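PDB 3LOV: protoporphyrinogen oxidase from Exiguobacterium sibiricum, which probably oxidises coproporphyrinogen III to coproporphyrin III with molecular oxygen, using bound FAD, in coproporphyrin-dependent heme b biosynthesis. Local coordinates for residues A[281-286]-A[292-297]; A[5-10]-A[456-461]. All blocks are in the same frame, centred on the assembly; numbering follows the deposited sequence.

Contact 1 of 2, residues A[281-286]-A[292-297]. With FAD (flavin-adenine dinucleotide), chain B.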
loop_
_atom_site.group_PDB
_atom_site.type_symbol
_atom_site.label_atom_id
_atom_site.label_comp_id
_atom_site.label_asym_id
_atom_site.label_seq_id
_atom_site.Cartn_x
_atom_site.Cartn_y
_atom_site.Cartn_z
ATOM N N VAL A 281 -11.493 -21.324 -9.062
ATOM C CA VAL A 281 -10.149 -20.797 -9.076
ATOM C C VAL A 281 -10.169 -19.350 -8.557
ATOM O O VAL A 281 -10.934 -18.523 -9.085
ATOM C CB VAL A 281 -9.546 -20.831 -10.495
ATOM C CG1 VAL A 281 -8.037 -20.424 -10.462
ATOM C CG2 VAL A 281 -9.728 -22.208 -11.137
ATOM N N LEU A 282 -9.353 -19.060 -7.538
ATOM C CA LEU A 282 -9.141 -17.686 -7.060
ATOM C C LEU A 282 -7.723 -17.274 -7.439
ATOM O O LEU A 282 -6.730 -17.803 -6.908
ATOM C CB LEU A 282 -9.426 -17.503 -5.545
ATOM C CG LEU A 282 -9.400 -16.035 -5.003
ATOM C CD1 LEU A 282 -10.590 -15.132 -5.477
ATOM C CD2 LEU A 282 -9.362 -16.018 -3.483
ATOM N N LEU A 283 -7.637 -16.360 -8.413
ATOM C CA LEU A 283 -6.371 -15.770 -8.814
ATOM C C LEU A 283 -6.023 -14.543 -7.932
ATOM O O LEU A 283 -6.765 -13.571 -7.896
ATOM C CB LEU A 283 -6.386 -15.415 -10.323
ATOM C CG LEU A 283 -6.689 -16.577 -11.283
ATOM C CD1 LEU A 283 -6.818 -16.124 -12.773
ATOM C CD2 LEU A 283 -5.593 -17.678 -11.162
ATOM N N THR A 284 -4.873 -14.591 -7.251
ATOM C CA THR A 284 -4.433 -13.508 -6.366
ATOM C C THR A 284 -3.044 -13.039 -6.770
ATOM O O THR A 284 -2.391 -12.298 -6.042
ATOM C CB THR A 284 -4.484 -13.936 -4.852
ATOM O OG1 THR A 284 -3.410 -14.823 -4.518
ATOM C CG2 THR A 284 -5.800 -14.649 -4.529
ATOM N N ILE A 285 -2.629 -13.469 -7.960
ATOM C CA ILE A 285 -1.320 -13.208 -8.511
ATOM C C ILE A 285 -1.347 -11.870 -9.278
ATOM O O ILE A 285 -2.409 -11.306 -9.466
ATOM C CB ILE A 285 -0.896 -14.318 -9.475
ATOM C CG1 ILE A 285 -1.792 -14.340 -10.730
ATOM C CG2 ILE A 285 -0.862 -15.654 -8.741
ATOM C CD1 ILE A 285 -1.378 -15.436 -11.754
ATOM N N PRO A 286 -0.182 -11.363 -9.682
ATOM C CA PRO A 286 -0.198 -10.059 -10.350
ATOM C C PRO A 286 -1.103 -10.056 -11.592
ATOM O O PRO A 286 -1.091 -11.003 -12.395
ATOM C CB PRO A 286 1.258 -9.855 -10.754
ATOM C CG PRO A 286 2.080 -10.648 -9.742
ATOM C CD PRO A 286 1.183 -11.770 -9.261
ATOM N N GLN A 292 -2.739 -12.887 -19.188
ATOM C CA GLN A 292 -2.098 -13.913 -20.015
ATOM C C GLN A 292 -2.734 -15.291 -19.808
ATOM O O GLN A 292 -2.887 -16.036 -20.755
ATOM C CB GLN A 292 -0.626 -14.050 -19.697
ATOM C CG GLN A 292 0.285 -13.325 -20.613
ATOM C CD GLN A 292 1.708 -13.799 -20.427
ATOM O OE1 GLN A 292 2.187 -13.915 -19.295
ATOM N NE2 GLN A 292 2.386 -14.095 -21.530
ATOM N N LEU A 293 -3.062 -15.625 -18.559
ATOM C CA LEU A 293 -3.674 -16.915 -18.219
ATOM C C LEU A 293 -5.113 -17.068 -18.709
ATOM O O LEU A 293 -5.616 -18.199 -18.826
ATOM C CB LEU A 293 -3.651 -17.137 -16.693
ATOM C CG LEU A 293 -2.296 -17.386 -16.017
ATOM C CD1 LEU A 293 -2.514 -17.301 -14.516
ATOM C CD2 LEU A 293 -1.627 -18.708 -16.408
ATOM N N LEU A 294 -5.800 -15.955 -18.986
ATOM C CA LEU A 294 -7.211 -16.012 -19.409
ATOM C C LEU A 294 -7.408 -15.397 -20.787
ATOM O O LEU A 294 -8.059 -14.363 -20.921
ATOM C CB LEU A 294 -8.128 -15.351 -18.374
ATOM C CG LEU A 294 -8.014 -15.839 -16.925
ATOM C CD1 LEU A 294 -8.759 -14.869 -15.963
ATOM C CD2 LEU A 294 -8.509 -17.323 -16.758
ATOM N N PRO A 295 -6.888 -16.063 -21.825
ATOM C CA PRO A 295 -6.850 -15.474 -23.167
ATOM C C PRO A 295 -8.199 -15.285 -23.846
ATOM O O PRO A 295 -8.279 -14.455 -24.738
ATOM C CB PRO A 295 -5.985 -16.463 -23.958
ATOM C CG PRO A 295 -6.084 -17.744 -23.186
ATOM C CD PRO A 295 -6.126 -17.327 -21.772
ATOM N N ASP A 296 -9.234 -16.018 -23.432
ATOM C CA ASP A 296 -10.589 -15.819 -23.958
ATOM C C ASP A 296 -11.316 -14.672 -23.310
ATOM O O ASP A 296 -12.422 -14.353 -23.692
ATOM C CB ASP A 296 -11.433 -17.082 -23.758
ATOM C CG ASP A 296 -10.811 -18.300 -24.409
ATOM O OD1 ASP A 296 -9.977 -18.112 -25.307
ATOM O OD2 ASP A 296 -11.124 -19.435 -23.989
ATOM N N ALA A 297 -10.715 -14.071 -22.293
ATOM C CA ALA A 297 -11.310 -12.942 -21.661
ATOM C C ALA A 297 -10.679 -11.667 -22.227
ATOM O O ALA A 297 -9.471 -11.566 -22.365
ATOM C CB ALA A 297 -11.139 -13.025 -20.183
HETATM P PA FAD B . 1.578 -10.284 -3.323
HETATM O O1A FAD B . 2.083 -9.991 -1.950
HETATM O O2A FAD B . 2.275 -9.677 -4.483
HETATM O O5B FAD B . 1.549 -11.863 -3.517
HETATM C C5B FAD B . 1.421 -12.473 -4.775
HETATM C C4B FAD B . 1.851 -13.937 -4.626
HETATM O O4B FAD B . 1.551 -14.675 -5.814
HETATM C C3B FAD B . 3.336 -14.038 -4.346
HETATM O O3B FAD B . 3.611 -14.929 -3.280
HETATM C C2B FAD B . 3.854 -14.531 -5.683
HETATM O O2B FAD B . 4.987 -15.317 -5.574
HETATM C C1B FAD B . 2.703 -15.371 -6.197
HETATM N N9A FAD B . 2.674 -15.589 -7.652
HETATM C C8A FAD B . 3.038 -14.783 -8.709
HETATM N N7A FAD B . 2.823 -15.432 -9.881
HETATM C C5A FAD B . 2.321 -16.668 -9.578
HETATM C C6A FAD B . 1.895 -17.755 -10.345
HETATM N N6A FAD B . 1.903 -17.707 -11.675
HETATM N N1A FAD B . 1.426 -18.897 -9.716
HETATM C C2A FAD B . 1.335 -18.952 -8.346
HETATM N N3A FAD B . 1.732 -17.865 -7.589
HETATM C C4A FAD B . 2.230 -16.766 -8.192
HETATM N N1 FAD B . 0.085 -2.054 2.490
HETATM C C2 FAD B . -0.226 -1.649 3.759
HETATM O O2 FAD B . -1.342 -1.887 4.241
HETATM N N3 FAD B . 0.699 -0.952 4.494
HETATM C C4 FAD B . 1.911 -0.628 4.002
HETATM O O4 FAD B . 2.694 -0.036 4.721
HETATM C C4X FAD B . 2.242 -0.991 2.714
HETATM N N5 FAD B . 3.503 -0.703 2.219
HETATM C C5X FAD B . 3.817 -1.104 0.918
HETATM C C6 FAD B . 5.070 -0.792 0.380
HETATM C C7 FAD B . 5.398 -1.187 -0.928
HETATM C C7M FAD B . 6.747 -0.857 -1.495
HETATM C C8 FAD B . 4.484 -1.933 -1.695
HETATM C C8M FAD B . 4.790 -2.370 -3.116
HETATM C C9 FAD B . 3.240 -2.263 -1.165
HETATM C C9A FAD B . 2.887 -1.851 0.140
HETATM N N10 FAD B . 1.636 -2.180 0.675
HETATM C C10 FAD B . 1.318 -1.736 1.965
HETATM C "C1'" FAD B . 0.581 -2.947 -0.088
HETATM C "C2'" FAD B . 0.677 -4.442 0.306
HETATM O "O2'" FAD B . 1.911 -4.919 -0.084
HETATM C "C3'" FAD B . -0.411 -5.309 -0.342
HETATM O "O3'" FAD B . -1.615 -4.998 0.347
HETATM C "C4'" FAD B . -0.208 -6.842 -0.229
HETATM O "O4'" FAD B . 1.124 -7.283 -0.051
HETATM C "C5'" FAD B . -0.690 -7.558 -1.476
HETATM O "O5'" FAD B . -0.625 -8.945 -1.260
HETATM P P FAD B . -1.135 -9.919 -2.392
HETATM O O1P FAD B . -2.360 -9.396 -3.095
HETATM O O2P FAD B . -1.208 -11.360 -1.949
HETATM O O3P FAD B . 0.046 -9.845 -3.522
#

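Contact 2 of 2, residues A[5-10]-A[456-461]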
loop_
_atom_site.group_PDB
_atom_site.type_symbol
_atom_site.label_atom_id
_atom_site.label_comp_id
_atom_site.label_asym_id
_atom_site.label_seq_id
_atom_site.Cartn_x
_atom_site.Cartn_y
_atom_site.Cartn_z
ATOM N N LYS A 5 -15.893 -31.477 -5.226
ATOM C CA LYS A 5 -15.443 -30.241 -5.887
ATOM C C LYS A 5 -14.237 -29.643 -5.194
ATOM O O LYS A 5 -14.031 -29.838 -4.004
ATOM C CB LYS A 5 -16.539 -29.175 -5.897
ATOM C CG LYS A 5 -17.947 -29.633 -6.284
ATOM C CD LYS A 5 -18.221 -29.518 -7.743
ATOM C CE LYS A 5 -19.727 -29.681 -8.027
ATOM N NZ LYS A 5 -19.931 -30.261 -9.390
ATOM N N ARG A 6 -13.471 -28.877 -5.949
ATOM C CA ARG A 6 -12.160 -28.405 -5.495
ATOM C C ARG A 6 -11.973 -26.923 -5.820
ATOM O O ARG A 6 -12.274 -26.456 -6.931
ATOM C CB ARG A 6 -11.059 -29.235 -6.135
ATOM C CG ARG A 6 -11.248 -30.761 -5.935
ATOM C CD ARG A 6 -10.120 -31.577 -6.575
ATOM N NE ARG A 6 -8.840 -31.320 -5.926
ATOM C CZ ARG A 6 -8.488 -31.819 -4.742
ATOM N NH1 ARG A 6 -9.318 -32.636 -4.031
ATOM N NH2 ARG A 6 -7.285 -31.509 -4.257
ATOM N N LEU A 7 -11.497 -26.194 -4.816
ATOM C CA LEU A 7 -11.080 -24.809 -4.953
ATOM C C LEU A 7 -9.561 -24.784 -5.056
ATOM O O LEU A 7 -8.877 -25.366 -4.222
ATOM C CB LEU A 7 -11.523 -24.013 -3.717
ATOM C CG LEU A 7 -10.946 -22.592 -3.524
ATOM C CD1 LEU A 7 -11.345 -21.682 -4.664
ATOM C CD2 LEU A 7 -11.381 -21.980 -2.168
ATOM N N VAL A 8 -9.018 -24.126 -6.070
ATOM C CA VAL A 8 -7.579 -23.872 -6.105
ATOM C C VAL A 8 -7.390 -22.359 -5.986
ATOM O O VAL A 8 -7.957 -21.573 -6.777
ATOM C CB VAL A 8 -6.891 -24.363 -7.425
ATOM C CG1 VAL A 8 -5.415 -24.017 -7.414
ATOM C CG2 VAL A 8 -7.065 -25.881 -7.637
ATOM N N ILE A 9 -6.591 -21.970 -5.015
ATOM C CA ILE A 9 -6.234 -20.562 -4.764
ATOM C C ILE A 9 -4.846 -20.410 -5.331
ATOM O O ILE A 9 -3.977 -21.276 -5.072
ATOM C CB ILE A 9 -6.233 -20.271 -3.252
ATOM C CG1 ILE A 9 -7.662 -20.286 -2.729
ATOM C CG2 ILE A 9 -5.504 -18.918 -2.905
ATOM C CD1 ILE A 9 -7.765 -20.536 -1.211
ATOM N N VAL A 10 -4.632 -19.355 -6.137
ATOM C CA VAL A 10 -3.378 -19.165 -6.802
ATOM C C VAL A 10 -2.679 -17.895 -6.237
ATOM O O VAL A 10 -3.198 -16.796 -6.350
ATOM C CB VAL A 10 -3.534 -19.090 -8.350
ATOM C CG1 VAL A 10 -2.143 -19.005 -9.023
ATOM C CG2 VAL A 10 -4.305 -20.318 -8.922
ATOM N N THR A 456 -14.482 -11.126 0.606
ATOM C CA THR A 456 -15.632 -10.942 -0.278
ATOM C C THR A 456 -15.613 -11.963 -1.450
ATOM O O THR A 456 -16.669 -12.443 -1.852
ATOM C CB THR A 456 -15.708 -9.502 -0.806
ATOM O OG1 THR A 456 -15.539 -8.614 0.296
ATOM C CG2 THR A 456 -17.054 -9.210 -1.446
HETATM N N MSE A 457 -14.453 -12.295 -2.028
HETATM C CA MSE A 457 -14.503 -13.253 -3.135
HETATM C C MSE A 457 -14.829 -14.659 -2.615
HETATM O O MSE A 457 -15.633 -15.363 -3.207
HETATM C CB MSE A 457 -13.257 -13.255 -4.010
HETATM C CG MSE A 457 -13.073 -11.977 -4.805
HETATM SE SE MSE A 457 -14.501 -11.643 -6.067
HETATM C CE MSE A 457 -15.429 -10.093 -5.325
ATOM N N ILE A 458 -14.261 -15.061 -1.492
ATOM C CA ILE A 458 -14.647 -16.361 -0.914
ATOM C C ILE A 458 -16.164 -16.424 -0.665
ATOM O O ILE A 458 -16.810 -17.397 -1.069
ATOM C CB ILE A 458 -13.818 -16.714 0.388
ATOM C CG1 ILE A 458 -12.367 -16.983 0.024
ATOM C CG2 ILE A 458 -14.433 -17.887 1.177
ATOM C CD1 ILE A 458 -12.157 -17.869 -1.158
ATOM N N GLU A 459 -16.707 -15.388 -0.025
ATOM C CA GLU A 459 -18.141 -15.251 0.230
ATOM C C GLU A 459 -19.000 -15.427 -1.028
ATOM O O GLU A 459 -20.030 -16.079 -0.990
ATOM C CB GLU A 459 -18.468 -13.852 0.804
ATOM C CG GLU A 459 -18.147 -13.635 2.296
ATOM C CD GLU A 459 -18.323 -12.179 2.723
ATOM O OE1 GLU A 459 -18.779 -11.334 1.913
ATOM O OE2 GLU A 459 -18.014 -11.881 3.885
ATOM N N SER A 460 -18.591 -14.806 -2.129
ATOM C CA SER A 460 -19.383 -14.838 -3.341
ATOM C C SER A 460 -19.312 -16.230 -3.995
ATOM O O SER A 460 -20.242 -16.620 -4.672
ATOM C CB SER A 460 -18.981 -13.719 -4.287
ATOM O OG SER A 460 -17.856 -14.082 -5.023
ATOM N N ILE A 461 -18.249 -17.002 -3.758
ATOM C CA ILE A 461 -18.261 -18.414 -4.171
ATOM C C ILE A 461 -19.325 -19.158 -3.355
ATOM O O ILE A 461 -20.013 -20.025 -3.891
ATOM C CB ILE A 461 -16.906 -19.135 -4.000
ATOM C CG1 ILE A 461 -15.812 -18.454 -4.803
ATOM C CG2 ILE A 461 -17.022 -20.573 -4.485
ATOM C CD1 ILE A 461 -14.514 -19.199 -4.816
#

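Contact 1 of 2, residues A[281-286]-A[292-297]
I285 lies over one face of the FAD adenine, on the loop where an inner strand of the Rossmann-type dinucleotide-binding fold gives way to helix 287-293. Its CG2 methyl sits almost straight above the bond between the two fused rings, 3.3 Å from FAD C4A, a contact of the CH-pi kind. P286 approaches from the same side but beyond the imidazole end of the purine, with CD 3.6 Å from FAD C8A. At the other end of the base, I285 CD1 hangs over the exocyclic amine, 4.0 Å from FAD N6A. A single side chain thus spans the purine from its ring fusion to its amino group. The rotamer explains this: CG1 takes the crowded position between the backbone N and carbonyl carbon (chi1 66°), leaving CG2 on the adenine, while the extended chi2 of 179° carries CD1 along the base toward L293.

There the protein side takes over. I285 CD1 meets L293 CD1 at 3.5 Å, the two side chains crossing obliquely, and L293 also touches L257, an FAD-binding residue. L293 therefore stands in a second shell behind the isoleucine, at the end of the helix that carries Q289, whose OE1 is hydrogen-bonded to FAD. Next to this pair, L283 of the strand and L294 reach for each other tip to tip, their CD1 methyls 3.9 Å apart; V10, I435 and L437 border L283, and V428 of helix 417-431 borders L294. No hydrogen bond crosses between the two segments; their close contacts are methyl on methyl. From L294 the chain reverses in a type I beta turn to A297, whose N donates to L294 O at 3.0 Å.

Contact 2 of 2, residues A[5-10]-A[456-461]
L7 projects from strand 6-10 toward helix 447-463 and meets it with both of its methyl branches. The closer approach is CD1 of L7 to CD1 of I461, at 4.0 Å, where the two side chains cross at a slant. With L7 CG anti to the backbone N (chi1 168°), the branch point is carried toward the helix, and its two methyls meet residues three apart: CD1 meets I461 and CD2 meets I458, whose CD1 is 4.3 Å from L7 CD2, the looser half of a small apolar contact.

The solvent side of the helix is of another character. T456 and E459 are exposed, and T456 OG1 bonds back to A452 O. Within the helix, S460 OG donates to M457 O at 3.1 Å, tilted 21° from the carbonyl plane, and the amide of I461 reaches the same oxygen from the same face; M457 itself is a selenomethionine.

The joint brings the chain's first strand together with its last helix. Helix 14-26 lies alongside, with A23 against L7 and A26 against I458, while Y280 of strand 280-283 touches L7 and L282 of that strand meets M457; I9 packs on I32 and L34 of strand 31-35 and on A19 and A20 of helix 14-26.

Overall arrangement
Both contacts involve the parallel sheet of the FAD-binding domain, where strands 6-10 and 280-283 run side by side. Their centres are 14 Å apart, and they meet directly: T284 OG1 and V10 O form a hydrogen bond, and L282 CD1 packs on M457 CB. Both are buried and apolar, yet their surroundings differ. Contact 1 links elements close in sequence and doubles as a wall of the adenine site; contact 2 closes a span of some 450 residues, and its touching residues lie back from the cofactor (the side chain of I458 is about 13 Å from FAD), although V10 at the end of its strand touches FAD. Exposed residues appear at the margins of both.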